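Local coordinates for protein TASOR (Homo sapiens, PDB 6SWG) that serves as a component of the HUSH complex, which maintains epigenetic transcriptional silencing at H3K9me3-rich loci by promoting recruitment of SETDB1 and MORC2, at residues T8-Y13 and S36-S41. Sequence-based numbering, arbitrary orientation.
Sequences TVLGEY and STPIFS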
ATOM      1  N   THR C   8       6.817  -2.349 -14.347  1.00 76.26           N
ATOM      2  CA  THR C   8       6.443  -3.691 -13.910  1.00 77.11           C
ATOM      3  C   THR C   8       4.998  -3.717 -13.411  1.00 78.85           C
ATOM      4  O   THR C   8       4.198  -4.575 -13.793  1.00 79.51           O
ATOM      5  CB  THR C   8       7.364  -4.195 -12.781  1.00 76.11           C
ATOM      6  OG1 THR C   8       8.551  -4.835 -13.304  1.00 78.29           O
ATOM      7  CG2 THR C   8       6.581  -5.223 -11.928  1.00 71.93           C
ATOM      8  N   VAL C   9       4.659  -2.776 -12.537  1.00 78.44           N
ATOM      9  CA  VAL C   9       3.334  -2.788 -11.923  1.00 76.22           C
ATOM     10  C   VAL C   9       2.242  -2.543 -12.966  1.00 74.83           C
ATOM     11  O   VAL C   9       1.226  -3.245 -13.003  1.00 76.50           O
ATOM     12  CB  VAL C   9       3.282  -1.752 -10.793  1.00 76.43           C
ATOM     13  CG1 VAL C   9       1.896  -1.769 -10.282  1.00 78.90           C
ATOM     14  CG2 VAL C   9       4.275  -2.142  -9.665  1.00 76.90           C
ATOM     15  N   LEU C  10       2.436  -1.551 -13.825  1.00 76.55           N
ATOM     16  CA  LEU C  10       1.476  -1.311 -14.893  1.00 77.05           C
ATOM     17  C   LEU C  10       1.350  -2.514 -15.807  1.00 79.09           C
ATOM     18  O   LEU C  10       0.247  -2.798 -16.290  1.00 79.70           O
ATOM     19  CB  LEU C  10       1.896  -0.109 -15.725  1.00 79.05           C
ATOM     20  CG  LEU C  10       1.900   1.234 -15.013  1.00 83.14           C
ATOM     21  CD1 LEU C  10       2.276   2.317 -15.985  1.00 83.55           C
ATOM     22  CD2 LEU C  10       0.539   1.501 -14.372  1.00 80.66           C
ATOM     23  N   GLY C  11       2.466  -3.229 -16.062  1.00 81.09           N
ATOM     24  CA  GLY C  11       2.396  -4.380 -16.945  1.00 82.75           C
ATOM     25  C   GLY C  11       1.589  -5.476 -16.304  1.00 84.11           C
ATOM     26  O   GLY C  11       0.734  -6.099 -16.952  1.00 86.39           O
ATOM     27  N   GLU C  12       1.804  -5.685 -15.001  1.00 84.57           N
ATOM     28  CA  GLU C  12       0.967  -6.643 -14.282  1.00 82.46           C
ATOM     29  C   GLU C  12      -0.501  -6.227 -14.355  1.00 86.95           C
ATOM     30  O   GLU C  12      -1.382  -7.067 -14.564  1.00 87.28           O
ATOM     31  CB  GLU C  12       1.433  -6.763 -12.840  1.00 74.71           C
ATOM     32  CG  GLU C  12       2.829  -7.354 -12.654  1.00 75.56           C
ATOM     33  CD  GLU C  12       2.926  -8.808 -12.993  1.00 79.66           C
ATOM     34  OE1 GLU C  12       1.900  -9.564 -12.934  1.00 81.82           O
ATOM     35  OE2 GLU C  12       4.054  -9.230 -13.335  1.00 83.12           O
ATOM     36  N   TYR C  13      -0.790  -4.923 -14.217  1.00 87.90           N
ATOM     37  CA  TYR C  13      -2.191  -4.553 -14.173  1.00 91.37           C
ATOM     38  C   TYR C  13      -2.826  -4.777 -15.534  1.00 85.84           C
ATOM     39  O   TYR C  13      -3.966  -5.241 -15.623  1.00 82.31           O
ATOM     40  CB  TYR C  13      -2.403  -3.117 -13.710  1.00103.22           C
ATOM     41  CG  TYR C  13      -3.884  -2.802 -13.555  1.00115.87           C
ATOM     42  CD1 TYR C  13      -4.585  -2.144 -14.560  1.00123.19           C
ATOM     43  CD2 TYR C  13      -4.602  -3.205 -12.416  1.00118.89           C
ATOM     44  CE1 TYR C  13      -5.946  -1.880 -14.432  1.00125.11           C
ATOM     45  CE2 TYR C  13      -5.972  -2.936 -12.286  1.00119.99           C
ATOM     46  CZ  TYR C  13      -6.622  -2.274 -13.293  1.00121.99           C
ATOM     47  OH  TYR C  13      -7.947  -1.999 -13.143  1.00122.79           O
ATOM     48  N   SER C  36      -9.436   3.067 -13.357  1.00129.91           N
ATOM     49  CA  SER C  36      -8.265   3.698 -13.933  1.00121.67           C
ATOM     50  C   SER C  36      -7.019   2.866 -13.676  1.00113.51           C
ATOM     51  O   SER C  36      -6.973   1.998 -12.782  1.00111.55           O
ATOM     52  CB  SER C  36      -8.084   5.088 -13.349  1.00126.46           C
ATOM     53  OG  SER C  36      -8.676   5.168 -12.049  1.00127.64           O
ATOM     54  N   THR C  37      -5.995   3.085 -14.521  1.00114.70           N
ATOM     55  CA  THR C  37      -4.803   2.283 -14.291  1.00112.17           C
ATOM     56  C   THR C  37      -4.023   2.816 -13.087  1.00112.38           C
ATOM     57  O   THR C  37      -4.054   4.010 -12.784  1.00117.46           O
ATOM     58  CB  THR C  37      -3.892   2.267 -15.515  1.00120.09           C
ATOM     59  OG1 THR C  37      -3.343   3.570 -15.733  1.00129.23           O
ATOM     60  CG2 THR C  37      -4.657   1.849 -16.753  1.00119.40           C
ATOM     61  N   PRO C  38      -3.298   1.956 -12.395  1.00108.41           N
ATOM     62  CA  PRO C  38      -2.613   2.407 -11.179  1.00107.64           C
ATOM     63  C   PRO C  38      -1.680   3.591 -11.432  1.00110.40           C
ATOM     64  O   PRO C  38      -1.250   3.849 -12.567  1.00109.29           O
ATOM     65  CB  PRO C  38      -1.845   1.162 -10.715  1.00 97.94           C
ATOM     66  CG  PRO C  38      -1.981   0.172 -11.773  1.00 91.67           C
ATOM     67  CD  PRO C  38      -3.126   0.509 -12.637  1.00 96.35           C
ATOM     68  N   ILE C  39      -1.387   4.325 -10.333  1.00112.58           N
ATOM     69  CA  ILE C  39      -0.627   5.574 -10.347  1.00119.29           C
ATOM     70  C   ILE C  39       0.250   5.628  -9.103  1.00124.25           C
ATOM     71  O   ILE C  39      -0.077   5.041  -8.068  1.00117.28           O
ATOM     72  CB  ILE C  39      -1.568   6.796 -10.411  1.00121.95           C
ATOM     73  CG1 ILE C  39      -2.523   6.805  -9.204  1.00119.86           C
ATOM     74  CG2 ILE C  39      -2.352   6.793 -11.729  1.00119.38           C
ATOM     75  CD1 ILE C  39      -3.437   8.031  -9.118  1.00125.64           C
ATOM     76  N   PHE C  40       1.366   6.350  -9.191  1.00139.92           N
ATOM     77  CA  PHE C  40       2.365   6.340  -8.125  1.00147.53           C
ATOM     78  C   PHE C  40       2.795   7.765  -7.770  1.00160.75           C
ATOM     79  O   PHE C  40       3.960   8.139  -7.909  1.00166.94           O
ATOM     80  CB  PHE C  40       3.565   5.475  -8.546  1.00148.41           C
ATOM     81  CG  PHE C  40       3.170   4.147  -9.103  1.00138.68           C
ATOM     82  CD1 PHE C  40       2.948   3.066  -8.261  1.00130.85           C
ATOM     83  CD2 PHE C  40       2.977   3.985 -10.483  1.00135.95           C
ATOM     84  CE1 PHE C  40       2.524   1.831  -8.785  1.00122.05           C
ATOM     85  CE2 PHE C  40       2.568   2.764 -11.021  1.00125.81           C
ATOM     86  CZ  PHE C  40       2.341   1.678 -10.167  1.00119.56           C
ATOM     87  N   SER C  41       1.851   8.554  -7.261  1.00164.91           N
ATOM     88  CA  SER C  41       2.152   9.898  -6.771  1.00177.18           C
ATOM     89  C   SER C  41       0.970  10.400  -5.952  1.00173.50           C
ATOM     90  O   SER C  41      -0.159   9.922  -6.105  1.00166.96           O
ATOM     91  CB  SER C  41       2.455  10.874  -7.919  1.00188.36           C
ATOM     92  OG  SER C  41       3.851  11.068  -8.097  1.00196.68           O
TER
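Pro38 lies against the ring of Tyr13 where an extended, irregular segment folds back along helix 4-26, in a small fragment of TASOR that packs on another protein. Pro38 CD sits over one face of the Tyr13 ring in a CH-pi contact, 3.8 Å from its centroid, offset toward CG and CD1, and is 3.5 Å from Tyr13 CG. Tyr13 CG is anti to its backbone N (chi1 -175°), which puts CG on the side of Pro38. The neighbouring CG of Pro38 meets Tyr13 CB and also Leu10 CD2, the latter at 3.9 Å, with the leucine and proline side chains running past each other in opposite directions. Leu10 CD2 comes closer still to Pro38 O, at 3.5 Å. Phe40, two residues further on, turns back to the helix and meets it with the rim of its ring. No hydrogen bond joins 8-13 to 36-41, so the match rests mainly on apolar side chains. Val9 and Tyr13 also pack on the other protein, an acidic side chain of which hydrogen-bonds to Ile39 N, so both segments contribute to that interface. At the phenylalanine end, Val9 CG1 lies in the plane of the Phe40 ring, 3.5 Å from CZ, while Leu10 CD2 comes to 4.1 Å from Phe40 CE2.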